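Side-chain contacts in iron Super-Oxide Dismutase (Plasmodium knowlesi, PDB 2AWP), which probably converts superoxide radicals to hydrogen peroxide and molecular oxygen at an iron centre, as an iron superoxide dismutase: residues Val36-Leu39 with Asn40-Lys44; Lys94-Ile97 with Gln98-Phe101; Leu126-Asn129 with Asn130-Leu134. One frame throughout, in Å; residues are numbered along the deposited sequence.

Contact 1 of 3, residues Val36-Leu39 with Asn40-Lys44; sequences VNKL and NGLIK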
# COMPACT_ATOMS: atom_id res chain seq x y z
N VAL A 36 3.86 -2.37 -16.99
CA VAL A 36 4.00 -2.82 -18.39
C VAL A 36 5.37 -3.47 -18.65
O VAL A 36 5.43 -4.60 -19.13
CB VAL A 36 3.71 -1.69 -19.41
CG1 VAL A 36 4.00 -2.13 -20.85
CG2 VAL A 36 2.26 -1.22 -19.31
N ASN A 37 6.47 -2.78 -18.32
CA ASN A 37 7.81 -3.30 -18.55
C ASN A 37 7.99 -4.59 -17.78
O ASN A 37 8.52 -5.57 -18.32
CB ASN A 37 8.89 -2.25 -18.20
CG ASN A 37 8.70 -0.95 -18.99
OD1 ASN A 37 8.07 -0.97 -20.05
ND2 ASN A 37 9.18 0.18 -18.46
N LYS A 38 7.47 -4.62 -16.55
CA LYS A 38 7.64 -5.80 -15.74
C LYS A 38 6.86 -6.99 -16.29
O LYS A 38 7.39 -8.10 -16.37
CB LYS A 38 7.31 -5.52 -14.27
CG LYS A 38 7.43 -6.77 -13.37
CD LYS A 38 8.57 -6.66 -12.39
CE LYS A 38 9.90 -7.18 -12.96
NZ LYS A 38 10.06 -8.67 -12.85
N LEU A 39 5.60 -6.77 -16.66
CA LEU A 39 4.79 -7.85 -17.22
C LEU A 39 5.41 -8.46 -18.46
O LEU A 39 5.46 -9.69 -18.59
CB LEU A 39 3.37 -7.39 -17.56
CG LEU A 39 2.43 -8.51 -18.03
CD1 LEU A 39 2.09 -9.48 -16.90
CD2 LEU A 39 1.17 -7.89 -18.64
N ASN A 40 5.88 -7.61 -19.38
CA ASN A 40 6.51 -8.10 -20.62
C ASN A 40 7.70 -9.02 -20.33
O ASN A 40 7.87 -10.03 -21.00
CB ASN A 40 6.90 -6.91 -21.54
CG ASN A 40 5.71 -6.37 -22.30
OD1 ASN A 40 4.92 -7.14 -22.86
ND2 ASN A 40 5.56 -5.06 -22.33
N GLY A 41 8.48 -8.69 -19.30
CA GLY A 41 9.57 -9.56 -18.84
C GLY A 41 9.08 -10.89 -18.31
O GLY A 41 9.61 -11.95 -18.63
N LEU A 42 8.01 -10.84 -17.53
CA LEU A 42 7.47 -12.03 -16.89
C LEU A 42 6.78 -13.02 -17.82
O LEU A 42 6.80 -14.24 -17.54
CB LEU A 42 6.46 -11.60 -15.82
CG LEU A 42 7.00 -10.93 -14.56
CD1 LEU A 42 5.83 -10.55 -13.68
CD2 LEU A 42 8.00 -11.83 -13.83
N ILE A 43 6.16 -12.52 -18.89
CA ILE A 43 5.33 -13.38 -19.76
C ILE A 43 6.10 -14.11 -20.87
O ILE A 43 5.61 -15.08 -21.45
CB ILE A 43 4.04 -12.70 -20.28
CG1 ILE A 43 4.35 -11.58 -21.29
CG2 ILE A 43 3.17 -12.26 -19.08
CD1 ILE A 43 3.12 -10.81 -21.81
N LYS A 44 7.32 -13.66 -21.12
CA LYS A 44 8.27 -14.37 -21.99
C LYS A 44 8.40 -15.85 -21.54
O LYS A 44 8.54 -16.15 -20.34
CB LYS A 44 9.60 -13.61 -22.01
CG LYS A 44 10.84 -14.40 -22.41
CD LYS A 44 11.25 -14.29 -23.89
CE LYS A 44 12.34 -13.23 -24.09
NZ LYS A 44 12.84 -13.14 -25.51
O HOH W 1 7.59 -2.56 -22.01

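Contact 2 of 3, residues Lys94-Ile97 with Gln98-Phe101; sequences KEKI and QEDF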
# COMPACT_ATOMS: atom_id res chain seq x y z
N LYS A 94 -26.34 9.30 -14.89
CA LYS A 94 -27.07 10.13 -13.94
C LYS A 94 -28.37 9.44 -13.46
O LYS A 94 -28.67 9.42 -12.26
CB LYS A 94 -27.44 11.43 -14.65
CG LYS A 94 -28.29 12.38 -13.85
CD LYS A 94 -28.66 13.55 -14.74
CE LYS A 94 -28.91 14.79 -13.95
NZ LYS A 94 -27.73 15.22 -13.09
N GLU A 95 -29.14 8.93 -14.40
CA GLU A 95 -30.42 8.30 -14.10
C GLU A 95 -30.22 6.98 -13.36
O GLU A 95 -30.93 6.69 -12.42
CB GLU A 95 -31.26 8.15 -15.36
CG GLU A 95 -31.60 9.48 -16.06
CD GLU A 95 -31.77 9.33 -17.58
OE1 GLU A 95 -32.62 8.51 -18.01
OE2 GLU A 95 -31.05 10.02 -18.35
N LYS A 96 -29.21 6.20 -13.75
CA LYS A 96 -28.86 4.93 -13.10
C LYS A 96 -28.43 5.14 -11.65
O LYS A 96 -28.80 4.35 -10.75
CB LYS A 96 -27.75 4.20 -13.89
CG LYS A 96 -27.52 2.74 -13.44
CD LYS A 96 -28.59 1.80 -13.93
CE LYS A 96 -28.35 0.40 -13.39
NZ LYS A 96 -29.54 -0.46 -13.53
N ILE A 97 -27.63 6.18 -11.41
CA ILE A 97 -27.25 6.54 -10.04
C ILE A 97 -28.47 6.95 -9.19
O ILE A 97 -28.62 6.56 -8.01
CB ILE A 97 -26.13 7.66 -10.03
CG1 ILE A 97 -24.77 7.03 -10.40
CG2 ILE A 97 -26.09 8.33 -8.66
CD1 ILE A 97 -23.62 8.01 -10.74
N GLN A 98 -29.35 7.77 -9.78
CA GLN A 98 -30.62 8.10 -9.11
C GLN A 98 -31.35 6.82 -8.69
O GLN A 98 -31.81 6.71 -7.56
CB GLN A 98 -31.53 8.97 -10.01
CG GLN A 98 -31.00 10.38 -10.25
CD GLN A 98 -31.60 11.05 -11.48
OE1 GLN A 98 -32.38 10.43 -12.22
NE2 GLN A 98 -31.25 12.32 -11.69
N GLU A 99 -31.46 5.85 -9.59
CA GLU A 99 -32.22 4.64 -9.33
C GLU A 99 -31.62 3.81 -8.22
O GLU A 99 -32.33 3.29 -7.34
CB GLU A 99 -32.32 3.79 -10.60
CG GLU A 99 -33.20 4.39 -11.65
CD GLU A 99 -33.14 3.62 -12.97
OE1 GLU A 99 -32.65 2.47 -12.95
OE2 GLU A 99 -33.56 4.17 -14.01
N ASP A 100 -30.29 3.68 -8.25
CA ASP A 100 -29.61 2.71 -7.41
C ASP A 100 -29.07 3.31 -6.11
O ASP A 100 -28.83 2.58 -5.15
CB ASP A 100 -28.53 1.97 -8.24
CG ASP A 100 -29.13 1.16 -9.39
OD1 ASP A 100 -30.38 0.96 -9.42
OD2 ASP A 100 -28.38 0.74 -10.29
N PHE A 101 -28.89 4.63 -6.06
CA PHE A 101 -28.41 5.28 -4.82
C PHE A 101 -29.36 6.34 -4.28
O PHE A 101 -29.17 6.82 -3.17
CB PHE A 101 -26.98 5.89 -5.01
CG PHE A 101 -25.93 4.87 -5.38
CD1 PHE A 101 -25.28 4.14 -4.40
CD2 PHE A 101 -25.64 4.61 -6.70
CE1 PHE A 101 -24.31 3.18 -4.72
CE2 PHE A 101 -24.66 3.63 -7.06
CZ PHE A 101 -24.01 2.91 -6.07
O HOH W 2 -31.63 0.50 -11.84

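Contact 3 of 3, residues Leu126-Asn129 with Asn130-Leu134; sequences LVLN and NNNKL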
# COMPACT_ATOMS: atom_id res chain seq x y z
N LEU A 126 -16.96 1.84 -8.87
CA LEU A 126 -18.37 1.81 -9.18
C LEU A 126 -18.50 0.68 -10.18
O LEU A 126 -17.75 0.64 -11.17
CB LEU A 126 -18.87 3.13 -9.78
CG LEU A 126 -20.34 3.10 -10.23
CD1 LEU A 126 -21.27 2.89 -9.04
CD2 LEU A 126 -20.65 4.41 -10.99
N VAL A 127 -19.42 -0.25 -9.91
CA VAL A 127 -19.60 -1.42 -10.78
C VAL A 127 -21.08 -1.67 -11.05
O VAL A 127 -21.93 -1.33 -10.23
CB VAL A 127 -18.93 -2.75 -10.25
CG1 VAL A 127 -17.58 -2.49 -9.52
CG2 VAL A 127 -19.86 -3.54 -9.37
N LEU A 128 -21.37 -2.21 -12.23
CA LEU A 128 -22.68 -2.80 -12.46
C LEU A 128 -22.58 -4.25 -12.03
O LEU A 128 -21.89 -5.03 -12.64
CB LEU A 128 -23.09 -2.70 -13.93
CG LEU A 128 -24.54 -3.09 -14.26
CD1 LEU A 128 -25.52 -2.00 -13.78
CD2 LEU A 128 -24.71 -3.41 -15.78
N ASN A 129 -23.30 -4.59 -10.96
CA ASN A 129 -23.22 -5.94 -10.42
C ASN A 129 -23.94 -6.98 -11.29
O ASN A 129 -24.53 -6.66 -12.33
CB ASN A 129 -23.61 -5.96 -8.93
CG ASN A 129 -25.13 -5.90 -8.69
OD1 ASN A 129 -25.94 -6.03 -9.61
ND2 ASN A 129 -25.50 -5.67 -7.44
N ASN A 130 -23.87 -8.24 -10.87
CA ASN A 130 -24.43 -9.34 -11.67
C ASN A 130 -25.98 -9.39 -11.59
O ASN A 130 -26.60 -10.27 -12.20
CB ASN A 130 -23.76 -10.65 -11.28
CG ASN A 130 -22.25 -10.61 -11.48
OD1 ASN A 130 -21.75 -10.06 -12.48
ND2 ASN A 130 -21.50 -11.20 -10.54
N ASN A 131 -26.56 -8.42 -10.88
CA ASN A 131 -28.02 -8.20 -10.84
C ASN A 131 -28.43 -6.88 -11.53
O ASN A 131 -29.51 -6.34 -11.27
CB ASN A 131 -28.49 -8.34 -9.36
CG ASN A 131 -30.00 -8.08 -9.15
OD1 ASN A 131 -30.37 -7.32 -8.26
ND2 ASN A 131 -30.85 -8.73 -9.94
N ASN A 132 -27.56 -6.35 -12.40
CA ASN A 132 -27.85 -5.14 -13.19
C ASN A 132 -28.00 -3.89 -12.31
O ASN A 132 -28.66 -2.95 -12.71
CB ASN A 132 -29.16 -5.34 -14.02
CG ASN A 132 -29.15 -4.59 -15.36
OD1 ASN A 132 -30.07 -3.81 -15.67
ND2 ASN A 132 -28.10 -4.82 -16.16
N LYS A 133 -27.45 -3.91 -11.09
CA LYS A 133 -27.52 -2.75 -10.18
C LYS A 133 -26.15 -2.14 -9.97
O LYS A 133 -25.17 -2.87 -9.74
CB LYS A 133 -28.06 -3.13 -8.80
CG LYS A 133 -29.46 -3.76 -8.75
CD LYS A 133 -30.51 -2.92 -9.41
CE LYS A 133 -31.90 -3.32 -8.88
NZ LYS A 133 -32.94 -2.58 -9.61
N LEU A 134 -26.07 -0.80 -9.97
CA LEU A 134 -24.83 -0.11 -9.57
C LEU A 134 -24.55 -0.29 -8.09
O LEU A 134 -25.40 -0.04 -7.25
CB LEU A 134 -24.86 1.39 -9.88
CG LEU A 134 -24.86 1.84 -11.35
CD1 LEU A 134 -24.86 3.38 -11.44
CD2 LEU A 134 -23.70 1.25 -12.12
O HOH W 3 -28.29 -6.26 -6.57

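Contact 1 of 3, residues Val36-Leu39 with Asn40-Lys44
Leu39 and Ile43, one helical turn apart, meet branch to branch: CD1 of Leu39 comes within 3.7 Å of CG2 of Ile43, and the two side chains cross at a slant. Two torsions bring these methyls together. Leu39 holds CG anti to its own nitrogen (chi1 -174°), which leans CD1 toward the next turn. In Ile43, CG1 sits between nitrogen and carbonyl carbon (chi1 69°), which puts CG2 anti to the carbonyl carbon, where it meets Leu39 CD1. CG1 itself lies 3.5 Å from Leu39 O, the same oxygen that accepts the Ile43 N-H.

On another side of the helix, Val36 and Asn40 run side by side and point the same way, with Val36 CG1 3.6 Å from Asn40 ND2. The amide nitrogen also comes close to Val36 O, but the angle is too poor for a hydrogen bond; its strongest partner is Ile3 O. A water joins Asn40 to Asn37, giving a proton to Asn37 OD1 at 2.6 Å and accepting one from Asn40 ND2.

Lys38 bends at three successive torsions beyond CB, and its chain folds obliquely across Leu42. The ammonium end, NZ, comes to 3.9 Å from Leu42 CD2, a van der Waals approach of a charged group to a methyl. Beneath these pairs the backbone keeps alpha-helical i to i+4 bonding, and the Asn40 N-H points almost straight at Val36 O (172° at hydrogen).

This is the last part of helix 21-43 in the alpha-hairpin domain. Leu39 and Val36 face Ile71 of helix 62-79, and Ile43 reaches Ile56 of helix 53-59. The chemistry is therefore divided around the helix: branched hydrocarbon faces its neighbours, while Asn40 gives its ND2 to Ile3 O and the water, tying the N-terminal segment to the helix.

Contact 2 of 3, residues Lys94-Ile97 with Gln98-Phe101
Gln98 lies against Lys94 across one helical turn, its NE2 3.7 Å from the aliphatic CG of Lys94. Its extended side chain crosses that of Lys94 obliquely and turns the other amide atom, OE1, to Glu95, where it approaches CA. The Gln98 N-H bonds to Lys94 O at 165°, and the ammonium of Lys94 goes elsewhere, to Pro89 O.

Glu99 continues the backbone ladder with its N-H on Glu95 O. Its carboxylate is directed to Lys96, but OE1 stays 4.3 Å from Lys96 NZ, beyond salt-bridge range. A water bridges the separation, accepting from Lys96 NZ and donating to Glu99 OE1 and to Asp100 OD1.

Asp100 receives the Lys96 chain obliquely. The bend at chi2 of Lys96 (75°) brings CE to 3.1 Å from Asp100 OD2, closer than NZ, which forms a long salt bridge of 3.6 Å. Both groups have stronger partners in the loop and strand beyond: NZ donates to Asn132 O, and OD2 accepts from Leu134 N.

Phe101 ends the helix with its N-H on Ile97 O at 2.8 Å. That oxygen also lies at the edge of the phenyl ring, near its plane, and takes a weak second bond from Asp100 N. The ring meets Phe107, and its CD2 lies 4.2 Å from Ile97 CG2.

Lys96 and Asp100 are thus only loosely paired with each other. Their opposite charges and the shared water would favour holding both ends close together, while their stronger bonds fasten the second half of helix 92-101 to the hairpin 122-140.

Contact 3 of 3, residues Leu126-Asn129 with Asn130-Leu134
Asn129 OD1 carries the polar half of the contact. Asn131 N donates to Asn129 OD1 at 2.8 Å, and Lys133 N donates to Asn129 OD1 at 3.0 Å. The two donors stand on opposite faces of the carboxamide plane, each about 50° out of it, so the oxygen is gripped from both sides. Chi1 of 78° swings the amide over the turn. Its ND2 gives a hydrogen to a water that in turn donates to Asn131 OD1.

Among backbone bonds, Asn132 N to Asn129 O closes a type I beta turn, and Asn129 N reaches Lys133 O nearly straight (172°). The next pair, Leu128 and Leu134, is antiparallel and non-hydrogen-bonded, and Leu134 CA makes a CA-H...O contact of 3.2 Å with Val127 O.

In apolar contacts, Leu128 CD1 lies 4.1 Å from Leu134 CD2, and Leu126 CD1 crosses to Leu134 CB at 4.0 Å. Separately, Leu128 CD1 rests 3.4 Å from the backbone C of Asn132, with CD2 beside Asn132 ND2.

This beta hairpin joins strands 122-129 and 134-140 of the antiparallel sheet; Leu134 packs on helix 92-101, and Leu128 on both that helix and helix 185-196.

Overall arrangement
The three contacts follow one another along the chain. Contact 1, near the end of helix 21-43, belongs to the alpha-hairpin domain and lies about 32 Å from contact 3 and 40 Å from contact 2, between centres. Contacts 2 and 3 share the C-terminal domain, their centres about 11 Å apart, and touch directly where helix 92-101 meets the hairpin of the three-stranded sheet. Contact 1 is nearer the probable iron site: the side chain of Val36 is about 8 Å from that of His74, a likely iron ligand. Contacts 2 and 3, away from that site, join helix to sheet in the other domain.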